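Local atomic coordinates of putative cytochrome P450 YjiB (Bacillus subtilis subsp. subtilis, PDB entry 4RM4), a protein that binds heme and probably acts as a cytochrome P450 monooxygenase, inserting one atom of molecular oxygen into organic substrates. Residues 87-92 with 344-349; 57-62 with 289-294; 193-198 with 232-237. One frame throughout, in Å; residues are numbered along the deposited sequence.

Contact 1 of 3, residues 87-92 with 344-349; sequences PKHTKI and HGIHFC. With HEM (protoporphyrin IX containing Fe), chain B.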
loop_
_atom_site.group_PDB
_atom_site.type_symbol
_atom_site.label_atom_id
_atom_site.label_comp_id
_atom_site.label_asym_id
_atom_site.label_seq_id
_atom_site.Cartn_x
_atom_site.Cartn_y
_atom_site.Cartn_z
ATOM N N PRO A 87 -21.531 -8.139 -9.035
ATOM C CA PRO A 87 -21.700 -6.777 -9.553
ATOM C C PRO A 87 -21.597 -5.679 -8.483
ATOM O O PRO A 87 -21.484 -4.512 -8.848
ATOM C CB PRO A 87 -23.116 -6.813 -10.138
ATOM C CG PRO A 87 -23.838 -7.787 -9.268
ATOM C CD PRO A 87 -22.818 -8.847 -8.905
ATOM N N LYS A 88 -21.636 -6.033 -7.203
ATOM C CA LYS A 88 -21.573 -5.027 -6.141
ATOM C C LYS A 88 -20.327 -4.162 -6.297
ATOM O O LYS A 88 -20.376 -2.945 -6.135
ATOM C CB LYS A 88 -21.563 -5.686 -4.758
ATOM C CG LYS A 88 -22.934 -5.986 -4.185
ATOM C CD LYS A 88 -23.573 -4.734 -3.613
ATOM C CE LYS A 88 -22.759 -4.173 -2.455
ATOM N NZ LYS A 88 -23.453 -3.025 -1.794
ATOM N N HIS A 89 -19.208 -4.800 -6.626
ATOM C CA HIS A 89 -17.940 -4.083 -6.728
ATOM C C HIS A 89 -17.962 -3.062 -7.855
ATOM O O HIS A 89 -17.472 -1.945 -7.706
ATOM C CB HIS A 89 -16.777 -5.047 -6.944
ATOM C CG HIS A 89 -15.486 -4.358 -7.268
ATOM N ND1 HIS A 89 -15.095 -4.076 -8.561
ATOM C CD2 HIS A 89 -14.498 -3.892 -6.466
ATOM C CE1 HIS A 89 -13.923 -3.462 -8.543
ATOM N NE2 HIS A 89 -13.543 -3.326 -7.282
ATOM N N THR A 90 -18.531 -3.468 -8.980
ATOM C CA THR A 90 -18.604 -2.646 -10.166
ATOM C C THR A 90 -19.269 -1.322 -9.848
ATOM O O THR A 90 -18.745 -0.255 -10.170
ATOM C CB THR A 90 -19.427 -3.354 -11.251
ATOM O OG1 THR A 90 -18.958 -4.700 -11.400
ATOM C CG2 THR A 90 -19.320 -2.609 -12.581
ATOM N N LYS A 91 -20.422 -1.398 -9.194
ATOM C CA LYS A 91 -21.212 -0.212 -8.885
ATOM C C LYS A 91 -20.466 0.787 -8.002
ATOM O O LYS A 91 -20.421 1.982 -8.303
ATOM C CB LYS A 91 -22.529 -0.609 -8.217
ATOM C CG LYS A 91 -23.423 0.565 -7.899
ATOM C CD LYS A 91 -24.734 0.110 -7.266
ATOM C CE LYS A 91 -24.485 -0.644 -5.966
ATOM N NZ LYS A 91 -24.067 0.257 -4.851
ATOM N N ILE A 92 -19.881 0.300 -6.911
ATOM C CA ILE A 92 -19.171 1.185 -6.006
ATOM C C ILE A 92 -17.865 1.701 -6.629
ATOM O O ILE A 92 -17.596 2.901 -6.582
ATOM C CB ILE A 92 -18.949 0.534 -4.621
ATOM C CG1 ILE A 92 -20.310 0.188 -3.998
ATOM C CG2 ILE A 92 -18.184 1.474 -3.710
ATOM C CD1 ILE A 92 -20.236 -0.691 -2.771
ATOM N N HIS A 344 -3.848 -6.016 -10.359
ATOM C CA HIS A 344 -4.167 -6.183 -11.765
ATOM C C HIS A 344 -5.637 -6.495 -11.929
ATOM O O HIS A 344 -6.155 -7.396 -11.269
ATOM C CB HIS A 344 -3.361 -7.369 -12.333
ATOM C CG HIS A 344 -3.783 -7.768 -13.712
ATOM N ND1 HIS A 344 -3.856 -6.869 -14.752
ATOM C CD2 HIS A 344 -4.158 -8.966 -14.221
ATOM C CE1 HIS A 344 -4.247 -7.496 -15.849
ATOM N NE2 HIS A 344 -4.436 -8.771 -15.554
ATOM N N GLY A 345 -6.321 -5.777 -12.814
ATOM C CA GLY A 345 -7.726 -6.070 -13.063
ATOM C C GLY A 345 -8.679 -5.146 -12.325
ATOM O O GLY A 345 -8.347 -3.980 -12.054
ATOM N N ILE A 346 -9.859 -5.665 -11.993
ATOM C CA ILE A 346 -10.907 -4.823 -11.426
ATOM C C ILE A 346 -10.551 -4.198 -10.073
ATOM O O ILE A 346 -11.023 -3.109 -9.765
ATOM C CB ILE A 346 -12.297 -5.523 -11.341
ATOM C CG1 ILE A 346 -12.272 -6.751 -10.419
ATOM C CG2 ILE A 346 -12.815 -5.859 -12.743
ATOM C CD1 ILE A 346 -13.673 -7.274 -10.078
ATOM N N HIS A 347 -9.724 -4.882 -9.278
ATOM C CA HIS A 347 -9.365 -4.382 -7.949
ATOM C C HIS A 347 -8.052 -3.588 -7.941
ATOM O O HIS A 347 -7.550 -3.227 -6.865
ATOM C CB HIS A 347 -9.264 -5.546 -6.949
ATOM C CG HIS A 347 -10.574 -6.216 -6.654
ATOM N ND1 HIS A 347 -11.521 -5.659 -5.817
ATOM C CD2 HIS A 347 -11.086 -7.398 -7.068
ATOM C CE1 HIS A 347 -12.565 -6.468 -5.735
ATOM N NE2 HIS A 347 -12.329 -7.529 -6.486
ATOM N N PHE A 348 -7.503 -3.312 -9.127
ATOM C CA PHE A 348 -6.249 -2.569 -9.246
ATOM C C PHE A 348 -6.314 -1.322 -8.378
ATOM O O PHE A 348 -7.284 -0.555 -8.440
ATOM C CB PHE A 348 -5.979 -2.157 -10.706
ATOM C CG PHE A 348 -4.724 -1.376 -10.873
ATOM C CD1 PHE A 348 -3.513 -2.023 -11.106
ATOM C CD2 PHE A 348 -4.740 0.008 -10.800
ATOM C CE1 PHE A 348 -2.339 -1.297 -11.252
ATOM C CE2 PHE A 348 -3.587 0.739 -10.941
ATOM C CZ PHE A 348 -2.375 0.088 -11.171
ATOM N N CYS A 349 -5.266 -1.126 -7.585
ATOM C CA CYS A 349 -5.253 -0.136 -6.515
ATOM C C CYS A 349 -5.901 1.193 -6.889
ATOM O O CYS A 349 -5.398 1.912 -7.736
ATOM C CB CYS A 349 -3.817 0.119 -6.063
ATOM S SG CYS A 349 -3.709 1.364 -4.733
HETATM C CHA HEM B . -6.223 -2.090 -3.787
HETATM C CHB HEM B . -1.424 -1.954 -3.193
HETATM C CHC HEM B . -1.735 2.646 -1.609
HETATM C CHD HEM B . -6.570 2.344 -1.720
HETATM C C1A HEM B . -4.890 -2.448 -3.806
HETATM C C2A HEM B . -4.336 -3.673 -4.347
HETATM C C3A HEM B . -3.011 -3.637 -4.184
HETATM C C4A HEM B . -2.675 -2.384 -3.550
HETATM C CMA HEM B . -1.994 -4.737 -4.601
HETATM C CAA HEM B . -5.129 -4.826 -5.012
HETATM C CBA HEM B . -5.765 -5.716 -3.961
HETATM C CGA HEM B . -6.292 -6.999 -4.563
HETATM O O1A HEM B . -6.767 -7.845 -3.764
HETATM O O2A HEM B . -6.235 -7.173 -5.808
HETATM C C1B HEM B . -1.114 -0.691 -2.752
HETATM C C2B HEM B . 0.230 -0.162 -2.618
HETATM C C3B HEM B . 0.137 1.095 -2.164
HETATM C C4B HEM B . -1.260 1.425 -2.018
HETATM C CMB HEM B . 1.514 -0.957 -2.941
HETATM C CAB HEM B . 1.253 2.124 -1.871
HETATM C CBB HEM B . 2.466 1.982 -2.408
HETATM C C1C HEM B . -3.064 2.972 -1.534
HETATM C C2C HEM B . -3.609 4.267 -1.174
HETATM C C3C HEM B . -4.943 4.167 -1.211
HETATM C C4C HEM B . -5.282 2.824 -1.592
HETATM C CMC HEM B . -2.738 5.495 -0.834
HETATM C CAC HEM B . -6.034 5.223 -0.908
HETATM C CBC HEM B . -5.803 6.393 -0.304
HETATM C C1D HEM B . -6.925 1.126 -2.255
HETATM C C2D HEM B . -8.282 0.681 -2.399
HETATM C C3D HEM B . -8.188 -0.706 -3.047
HETATM C C4D HEM B . -6.771 -0.952 -3.231
HETATM C CMD HEM B . -9.549 1.456 -1.990
HETATM C CAD HEM B . -9.369 -1.628 -3.433
HETATM C CBD HEM B . -9.743 -1.326 -4.886
HETATM C CGD HEM B . -10.822 -2.276 -5.351
HETATM O O1D HEM B . -11.462 -1.977 -6.396
HETATM O O2D HEM B . -11.041 -3.301 -4.655
HETATM N NA HEM B . -3.840 -1.692 -3.321
HETATM N NB HEM B . -1.991 0.310 -2.365
HETATM N NC HEM B . -4.112 2.107 -1.780
HETATM N ND HEM B . -6.075 0.157 -2.757
HETATM FE FE HEM B . -4.002 0.262 -2.706
HETATM O O HOH W 1 -3.860 -0.874 -0.553
#
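His-89 and His-347 converge on the D propionate of the heme, each meeting an oxygen at its ring edge. NE2 of His-89 donates to HEM O1D at 2.6 Å, and ND1 of His-347 to HEM O2D at 2.7 Å, both bonds nearly straight. The imidazoles meet obliquely, planes at 56°, His-347 over one face of His-89 near the rim, its CE1 3.3 Å from His-89 CD2. CG of His-347, anti to its carbonyl carbon (chi1 -67°), turns ND1 to O2D; CG of His-89, anti to the backbone N (chi1 171°), extends that ring toward the propionate. CE1 of His-89 faces the carbonyl O of Ile-346, whose CD1 packs against ND1. Were His-89 an alanine, O1D would probably lose this donor and the His-347 ring its aromatic neighbour. Two residues beyond His-347, Cys-349 SG binds the heme iron at 2.3 Å, the thiolate ligation expected of a P450. Helix 88-96 thus meets the cysteine-ligand loop leading into helix 352-369, and its Arg-93 hydrogen-bonds both Phe-348 O and the heme.

Contact 2 of 3, residues 57-62 with 289-294; sequences KKVVGD and LRRIAK. With HEM (protoporphyrin IX containing Fe), chain B.
Arg-291 leaves its strand with CG anti to the carbonyl carbon (chi1 -61°) and then bends at chi2 (-74°), which folds the chain back and lays its guanidinium between helix 57-61 and the A propionate of the heme. The two terminal nitrogens grip the carboxylate side by side, NH2 to HEM O2A at 2.8 Å and NH1 to HEM O1A at 2.9 Å, so the flat groups meet edge on. NH2 also donates to the carbonyl O of Val-60 at 3.1 Å, lying in the carbonyl plane on a lone pair, although the oxygen is tilted out of the guanidinium plane and the bond is bent (145°). NH1 turns its other hydrogen to the strand's own Arg-290 O, approaching from above that carbonyl plane. NE donates to water 2, which probably donates to Val-59 O. With every nitrogen engaged, the guanidinium is fixed in rotation, and its charge is likely to stabilise the ionised propionate. Such a buried arginine-propionate pair is familiar at P450 heme sites, and here it ties the sheet to the cofactor. Valine methyls pack about this polar core: CG1 of Val-59 lies 3.8 Å from CG of Arg-291, the two side chains running alongside in opposing senses, and CG2 of Val-60 meets CD1 of Leu-289 at 4.0 Å. That leucine also borders the propionate. Strand 289-293 lies between strands 309-312 and 66-67 in the mixed sheet, and helix 53-61 packs across it, Val-59 touching Val-310 and Val-60 touching Ala-312.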
loop_
_atom_site.group_PDB
_atom_site.type_symbol
_atom_site.label_atom_id
_atom_site.label_comp_id
_atom_site.label_asym_id
_atom_site.label_seq_id
_atom_site.Cartn_x
_atom_site.Cartn_y
_atom_site.Cartn_z
ATOM N N LYS A 57 -0.334 -13.234 -11.824
ATOM C CA LYS A 57 -1.134 -12.217 -12.510
ATOM C C LYS A 57 -2.498 -12.784 -12.923
ATOM O O LYS A 57 -3.529 -12.102 -12.828
ATOM C CB LYS A 57 -0.374 -11.661 -13.720
ATOM C CG LYS A 57 -0.952 -10.363 -14.252
ATOM C CD LYS A 57 -0.050 -9.733 -15.292
ATOM C CE LYS A 57 -0.553 -8.356 -15.706
ATOM N NZ LYS A 57 0.441 -7.714 -16.613
ATOM N N LYS A 58 -2.512 -14.042 -13.346
ATOM C CA LYS A 58 -3.769 -14.697 -13.698
ATOM C C LYS A 58 -4.695 -14.827 -12.488
ATOM O O LYS A 58 -5.883 -14.505 -12.576
ATOM C CB LYS A 58 -3.521 -16.077 -14.307
ATOM C CG LYS A 58 -4.822 -16.863 -14.520
ATOM C CD LYS A 58 -4.666 -17.973 -15.561
ATOM C CE LYS A 58 -5.993 -18.707 -15.792
ATOM N NZ LYS A 58 -7.027 -17.832 -16.405
ATOM N N VAL A 59 -4.163 -15.314 -11.366
ATOM C CA VAL A 59 -4.971 -15.457 -10.149
ATOM C C VAL A 59 -5.600 -14.112 -9.761
ATOM O O VAL A 59 -6.798 -14.005 -9.546
ATOM C CB VAL A 59 -4.141 -16.016 -8.956
ATOM C CG1 VAL A 59 -4.919 -15.929 -7.627
ATOM C CG2 VAL A 59 -3.695 -17.469 -9.237
ATOM N N VAL A 60 -4.765 -13.087 -9.723
ATOM C CA VAL A 60 -5.142 -11.776 -9.226
ATOM C C VAL A 60 -6.139 -11.111 -10.153
ATOM O O VAL A 60 -7.074 -10.476 -9.698
ATOM C CB VAL A 60 -3.876 -10.904 -9.037
ATOM C CG1 VAL A 60 -4.226 -9.417 -8.836
ATOM C CG2 VAL A 60 -3.050 -11.465 -7.868
ATOM N N GLY A 61 -5.971 -11.307 -11.456
ATOM C CA GLY A 61 -6.807 -10.627 -12.431
ATOM C C GLY A 61 -8.063 -11.356 -12.877
ATOM O O GLY A 61 -9.004 -10.739 -13.401
ATOM N N ASP A 62 -8.095 -12.668 -12.685
ATOM C CA ASP A 62 -9.174 -13.448 -13.266
ATOM C C ASP A 62 -10.379 -13.413 -12.326
ATOM O O ASP A 62 -10.538 -14.285 -11.479
ATOM C CB ASP A 62 -8.703 -14.881 -13.529
ATOM C CG ASP A 62 -9.687 -15.678 -14.372
ATOM O OD1 ASP A 62 -10.906 -15.450 -14.242
ATOM O OD2 ASP A 62 -9.232 -16.526 -15.172
ATOM N N LEU A 289 -1.494 -11.450 -2.010
ATOM C CA LEU A 289 -2.901 -11.126 -2.159
ATOM C C LEU A 289 -3.671 -12.448 -2.127
ATOM O O LEU A 289 -3.167 -13.461 -2.605
ATOM C CB LEU A 289 -3.121 -10.401 -3.488
ATOM C CG LEU A 289 -2.471 -9.039 -3.719
ATOM C CD1 LEU A 289 -2.789 -8.556 -5.141
ATOM C CD2 LEU A 289 -2.954 -8.005 -2.698
ATOM N N ARG A 290 -4.859 -12.440 -1.528
ATOM C CA ARG A 290 -5.665 -13.651 -1.379
ATOM C C ARG A 290 -6.828 -13.715 -2.377
ATOM O O ARG A 290 -7.452 -12.703 -2.694
ATOM C CB ARG A 290 -6.226 -13.731 0.050
ATOM C CG ARG A 290 -5.180 -13.744 1.161
ATOM C CD ARG A 290 -5.851 -13.730 2.533
ATOM N NE ARG A 290 -4.882 -13.754 3.626
ATOM C CZ ARG A 290 -4.505 -14.856 4.267
ATOM N NH1 ARG A 290 -5.017 -16.032 3.931
ATOM N NH2 ARG A 290 -3.617 -14.782 5.249
ATOM N N ARG A 291 -7.102 -14.914 -2.881
ATOM C CA ARG A 291 -8.305 -15.172 -3.665
ATOM C C ARG A 291 -8.912 -16.507 -3.256
ATOM O O ARG A 291 -8.257 -17.344 -2.626
ATOM C CB ARG A 291 -7.999 -15.189 -5.171
ATOM C CG ARG A 291 -7.446 -13.867 -5.741
ATOM C CD ARG A 291 -8.556 -12.838 -5.834
ATOM N NE ARG A 291 -8.189 -11.640 -6.585
ATOM C CZ ARG A 291 -7.630 -10.558 -6.047
ATOM N NH1 ARG A 291 -7.347 -10.538 -4.754
ATOM N NH2 ARG A 291 -7.342 -9.505 -6.807
ATOM N N ILE A 292 -10.175 -16.699 -3.614
ATOM C CA ILE A 292 -10.828 -17.990 -3.452
ATOM C C ILE A 292 -11.237 -18.474 -4.829
ATOM O O ILE A 292 -11.814 -17.717 -5.600
ATOM C CB ILE A 292 -12.079 -17.887 -2.550
ATOM C CG1 ILE A 292 -11.697 -17.350 -1.180
ATOM C CG2 ILE A 292 -12.754 -19.249 -2.394
ATOM C CD1 ILE A 292 -10.810 -18.263 -0.410
ATOM N N ALA A 293 -10.927 -19.732 -5.131
ATOM C CA ALA A 293 -11.342 -20.348 -6.387
ATOM C C ALA A 293 -12.861 -20.496 -6.414
ATOM O O ALA A 293 -13.432 -21.047 -5.488
ATOM C CB ALA A 293 -10.690 -21.707 -6.525
ATOM N N LYS A 294 -13.500 -20.002 -7.475
ATOM C CA LYS A 294 -14.949 -20.102 -7.618
ATOM C C LYS A 294 -15.325 -21.423 -8.270
ATOM O O LYS A 294 -16.459 -21.878 -8.142
ATOM C CB LYS A 294 -15.479 -18.975 -8.504
ATOM C CG LYS A 294 -15.324 -17.578 -7.938
ATOM C CD LYS A 294 -15.874 -16.561 -8.940
ATOM C CE LYS A 294 -16.202 -15.234 -8.289
ATOM N NZ LYS A 294 -14.978 -14.402 -8.089
HETATM C CHA HEM B . -6.223 -2.090 -3.787
HETATM C CHB HEM B . -1.424 -1.954 -3.193
HETATM C CHC HEM B . -1.735 2.646 -1.609
HETATM C CHD HEM B . -6.570 2.344 -1.720
HETATM C C1A HEM B . -4.890 -2.448 -3.806
HETATM C C2A HEM B . -4.336 -3.673 -4.347
HETATM C C3A HEM B . -3.011 -3.637 -4.184
HETATM C C4A HEM B . -2.675 -2.384 -3.550
HETATM C CMA HEM B . -1.994 -4.737 -4.601
HETATM C CAA HEM B . -5.129 -4.826 -5.012
HETATM C CBA HEM B . -5.765 -5.716 -3.961
HETATM C CGA HEM B . -6.292 -6.999 -4.563
HETATM O O1A HEM B . -6.767 -7.845 -3.764
HETATM O O2A HEM B . -6.235 -7.173 -5.808
HETATM C C1B HEM B . -1.114 -0.691 -2.752
HETATM C C2B HEM B . 0.230 -0.162 -2.618
HETATM C C3B HEM B . 0.137 1.095 -2.164
HETATM C C4B HEM B . -1.260 1.425 -2.018
HETATM C CMB HEM B . 1.514 -0.957 -2.941
HETATM C CAB HEM B . 1.253 2.124 -1.871
HETATM C CBB HEM B . 2.466 1.982 -2.408
HETATM C C1C HEM B . -3.064 2.972 -1.534
HETATM C C2C HEM B . -3.609 4.267 -1.174
HETATM C C3C HEM B . -4.943 4.167 -1.211
HETATM C C4C HEM B . -5.282 2.824 -1.592
HETATM C CMC HEM B . -2.738 5.495 -0.834
HETATM C CAC HEM B . -6.034 5.223 -0.908
HETATM C CBC HEM B . -5.803 6.393 -0.304
HETATM C C1D HEM B . -6.925 1.126 -2.255
HETATM C C2D HEM B . -8.282 0.681 -2.399
HETATM C C3D HEM B . -8.188 -0.706 -3.047
HETATM C C4D HEM B . -6.771 -0.952 -3.231
HETATM C CMD HEM B . -9.549 1.456 -1.990
HETATM C CAD HEM B . -9.369 -1.628 -3.433
HETATM C CBD HEM B . -9.743 -1.326 -4.886
HETATM C CGD HEM B . -10.822 -2.276 -5.351
HETATM O O1D HEM B . -11.462 -1.977 -6.396
HETATM O O2D HEM B . -11.041 -3.301 -4.655
HETATM N NA HEM B . -3.840 -1.692 -3.321
HETATM N NB HEM B . -1.991 0.310 -2.365
HETATM N NC HEM B . -4.112 2.107 -1.780
HETATM N ND HEM B . -6.075 0.157 -2.757
HETATM FE FE HEM B . -4.002 0.262 -2.706
HETATM O O HOH W 2 -9.126 -12.563 -9.276
HETATM O O HOH W 1 -3.860 -0.874 -0.553
#

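Contact 3 of 3, residues 193-198 with 232-237; sequences AFFAGI and FCTLLL. With HEM (protoporphyrin IX containing Fe), chain B.
Helix segments 193-198 and 232-237 cross at 116°, their axes approaching to 10.7 Å, in the largely helical part of the cytochrome P450 fold. The second segment belongs to the long helix 226-257, which carries the sequence AGNETT and corresponds to the long central helix running past the heme in this family. Phe-195 bridges the space between the axes. Its CG lies anti to the carbonyl carbon (chi1 -75°), and the ring reaches across with one face turned to Cys-233. Both Cys-233 and Phe-195 have their CB directed toward the opposing helix. The edge of the phenylalanine ring meets two further side chains: CE2 lies 3.6 Å from OG1 of Thr-234, and CZ lies 4.2 Å from CD1 of Leu-237. The Thr-234 hydroxyl makes a weak hydrogen bond to Ile-230 O in its own helix. Phe-158 of helix 155-165 touches both Phe-195 and Leu-237, extending the apolar packing. On the heme side of helix 226-257, CD2 of Leu-235 packs against the methyl CMD of the heme at 3.7 Å. Thus one segment joins the packing with helix 177-204 to the cofactor pocket. Over the Phe-195 ring, Cys-233 makes a CH-pi contact, CB standing 3.6 Å from the centroid and just 5° off the ring normal, and SG, 4.6 Å from the same centroid, adds a sulfur-aromatic contact over that face.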
loop_
_atom_site.group_PDB
_atom_site.type_symbol
_atom_site.label_atom_id
_atom_site.label_comp_id
_atom_site.label_asym_id
_atom_site.label_seq_id
_atom_site.Cartn_x
_atom_site.Cartn_y
_atom_site.Cartn_z
ATOM N N ALA A 193 -18.602 6.540 13.210
ATOM C CA ALA A 193 -19.322 7.690 13.762
ATOM C C ALA A 193 -18.642 9.010 13.416
ATOM O O ALA A 193 -19.300 10.008 13.132
ATOM C CB ALA A 193 -19.482 7.550 15.279
ATOM N N PHE A 194 -17.314 9.011 13.429
ATOM C CA PHE A 194 -16.556 10.201 13.096
ATOM C C PHE A 194 -16.785 10.561 11.631
ATOM O O PHE A 194 -17.099 11.716 11.306
ATOM C CB PHE A 194 -15.062 9.970 13.381
ATOM C CG PHE A 194 -14.181 11.160 13.076
ATOM C CD1 PHE A 194 -13.533 11.264 11.853
ATOM C CD2 PHE A 194 -13.981 12.151 14.020
ATOM C CE1 PHE A 194 -12.715 12.346 11.575
ATOM C CE2 PHE A 194 -13.165 13.235 13.753
ATOM C CZ PHE A 194 -12.529 13.335 12.529
ATOM N N PHE A 195 -16.647 9.575 10.743
ATOM C CA PHE A 195 -16.880 9.813 9.318
ATOM C C PHE A 195 -18.333 10.233 9.075
ATOM O O PHE A 195 -18.604 11.039 8.196
ATOM C CB PHE A 195 -16.542 8.584 8.464
ATOM C CG PHE A 195 -15.069 8.353 8.277
ATOM C CD1 PHE A 195 -14.230 9.389 7.874
ATOM C CD2 PHE A 195 -14.520 7.100 8.498
ATOM C CE1 PHE A 195 -12.870 9.171 7.702
ATOM C CE2 PHE A 195 -13.160 6.885 8.337
ATOM C CZ PHE A 195 -12.344 7.916 7.939
ATOM N N ALA A 196 -19.262 9.671 9.843
ATOM C CA ALA A 196 -20.672 10.047 9.718
ATOM C C ALA A 196 -20.812 11.545 9.930
ATOM O O ALA A 196 -21.510 12.229 9.184
ATOM C CB ALA A 196 -21.531 9.281 10.726
ATOM N N GLY A 197 -20.140 12.050 10.957
ATOM C CA GLY A 197 -20.162 13.473 11.245
ATOM C C GLY A 197 -19.596 14.320 10.122
ATOM O O GLY A 197 -20.186 15.334 9.747
ATOM N N ILE A 198 -18.441 13.921 9.592
ATOM C CA ILE A 198 -17.814 14.675 8.502
ATOM C C ILE A 198 -18.692 14.645 7.258
ATOM O O ILE A 198 -18.814 15.644 6.547
ATOM C CB ILE A 198 -16.421 14.117 8.124
ATOM C CG1 ILE A 198 -15.382 14.438 9.198
ATOM C CG2 ILE A 198 -15.953 14.752 6.829
ATOM C CD1 ILE A 198 -15.731 13.993 10.569
ATOM N N PHE A 232 -15.964 2.645 2.992
ATOM C CA PHE A 232 -14.992 3.078 1.981
ATOM C C PHE A 232 -13.911 4.031 2.558
ATOM O O PHE A 232 -12.720 3.884 2.278
ATOM C CB PHE A 232 -15.689 3.717 0.768
ATOM C CG PHE A 232 -14.728 4.280 -0.235
ATOM C CD1 PHE A 232 -14.001 3.434 -1.060
ATOM C CD2 PHE A 232 -14.508 5.648 -0.321
ATOM C CE1 PHE A 232 -13.084 3.957 -1.973
ATOM C CE2 PHE A 232 -13.591 6.172 -1.239
ATOM C CZ PHE A 232 -12.887 5.321 -2.064
ATOM N N CYS A 233 -14.319 5.009 3.365
ATOM C CA CYS A 233 -13.344 5.912 3.983
ATOM C C CYS A 233 -12.360 5.179 4.894
ATOM O O CYS A 233 -11.151 5.419 4.843
ATOM C CB CYS A 233 -14.050 7.047 4.733
ATOM S SG CYS A 233 -14.956 8.167 3.635
ATOM N N THR A 234 -12.878 4.264 5.703
ATOM C CA THR A 234 -12.031 3.458 6.564
ATOM C C THR A 234 -11.030 2.628 5.740
ATOM O O THR A 234 -9.860 2.528 6.104
ATOM C CB THR A 234 -12.862 2.560 7.479
ATOM O OG1 THR A 234 -13.740 3.376 8.275
ATOM C CG2 THR A 234 -11.953 1.775 8.391
ATOM N N LEU A 235 -11.489 2.066 4.620
ATOM C CA LEU A 235 -10.608 1.288 3.736
ATOM C C LEU A 235 -9.434 2.119 3.246
ATOM O O LEU A 235 -8.317 1.612 3.120
ATOM C CB LEU A 235 -11.384 0.733 2.540
ATOM C CG LEU A 235 -10.569 -0.098 1.546
ATOM C CD1 LEU A 235 -9.831 -1.234 2.271
ATOM C CD2 LEU A 235 -11.472 -0.620 0.444
ATOM N N LEU A 236 -9.673 3.395 2.959
ATOM C CA LEU A 236 -8.601 4.254 2.491
ATOM C C LEU A 236 -7.437 4.314 3.485
ATOM O O LEU A 236 -6.286 4.347 3.085
ATOM C CB LEU A 236 -9.108 5.664 2.185
ATOM C CG LEU A 236 -10.163 5.756 1.081
ATOM C CD1 LEU A 236 -10.419 7.233 0.767
ATOM C CD2 LEU A 236 -9.754 4.984 -0.181
ATOM N N LEU A 237 -7.748 4.355 4.780
ATOM C CA LEU A 237 -6.720 4.297 5.810
ATOM C C LEU A 237 -6.060 2.931 5.832
ATOM O O LEU A 237 -4.833 2.825 5.836
ATOM C CB LEU A 237 -7.328 4.552 7.196
ATOM C CG LEU A 237 -8.335 5.694 7.268
ATOM C CD1 LEU A 237 -8.718 5.941 8.735
ATOM C CD2 LEU A 237 -7.791 6.942 6.630
HETATM C CHA HEM B . -6.223 -2.090 -3.787
HETATM C CHB HEM B . -1.424 -1.954 -3.193
HETATM C CHC HEM B . -1.735 2.646 -1.609
HETATM C CHD HEM B . -6.570 2.344 -1.720
HETATM C C1A HEM B . -4.890 -2.448 -3.806
HETATM C C2A HEM B . -4.336 -3.673 -4.347
HETATM C C3A HEM B . -3.011 -3.637 -4.184
HETATM C C4A HEM B . -2.675 -2.384 -3.550
HETATM C CMA HEM B . -1.994 -4.737 -4.601
HETATM C CAA HEM B . -5.129 -4.826 -5.012
HETATM C CBA HEM B . -5.765 -5.716 -3.961
HETATM C CGA HEM B . -6.292 -6.999 -4.563
HETATM O O1A HEM B . -6.767 -7.845 -3.764
HETATM O O2A HEM B . -6.235 -7.173 -5.808
HETATM C C1B HEM B . -1.114 -0.691 -2.752
HETATM C C2B HEM B . 0.230 -0.162 -2.618
HETATM C C3B HEM B . 0.137 1.095 -2.164
HETATM C C4B HEM B . -1.260 1.425 -2.018
HETATM C CMB HEM B . 1.514 -0.957 -2.941
HETATM C CAB HEM B . 1.253 2.124 -1.871
HETATM C CBB HEM B . 2.466 1.982 -2.408
HETATM C C1C HEM B . -3.064 2.972 -1.534
HETATM C C2C HEM B . -3.609 4.267 -1.174
HETATM C C3C HEM B . -4.943 4.167 -1.211
HETATM C C4C HEM B . -5.282 2.824 -1.592
HETATM C CMC HEM B . -2.738 5.495 -0.834
HETATM C CAC HEM B . -6.034 5.223 -0.908
HETATM C CBC HEM B . -5.803 6.393 -0.304
HETATM C C1D HEM B . -6.925 1.126 -2.255
HETATM C C2D HEM B . -8.282 0.681 -2.399
HETATM C C3D HEM B . -8.188 -0.706 -3.047
HETATM C C4D HEM B . -6.771 -0.952 -3.231
HETATM C CMD HEM B . -9.549 1.456 -1.990
HETATM C CAD HEM B . -9.369 -1.628 -3.433
HETATM C CBD HEM B . -9.743 -1.326 -4.886
HETATM C CGD HEM B . -10.822 -2.276 -5.351
HETATM O O1D HEM B . -11.462 -1.977 -6.396
HETATM O O2D HEM B . -11.041 -3.301 -4.655
HETATM N NA HEM B . -3.840 -1.692 -3.321
HETATM N NB HEM B . -1.991 0.310 -2.365
HETATM N NC HEM B . -4.112 2.107 -1.780
HETATM N ND HEM B . -6.075 0.157 -2.757
HETATM FE FE HEM B . -4.002 0.262 -2.706
HETATM O O HOH W 1 -3.860 -0.874 -0.553
#

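Heme unites the three contacts. Contacts 1 and 2 are neighbours, their centres about 13 Å apart, and touch where His-344 packs on Lys-57, Val-60 and Gly-61; contact 1 supplies donors to the D propionate and contact 2 to the A propionate. Their segments alternate along the chain (57-62, 87-92, 289-294, 344-349), so the two contacts cross along the chain, and both meet at the heme. Contact 3 is nested within the loops closed by both, its centre about 20 Å from that of contact 1 and 28 Å from that of contact 2. Through helix 226-257 it reaches the heme as apolar packing, so propionate binding, iron ligation and helical packing converge on one cofactor.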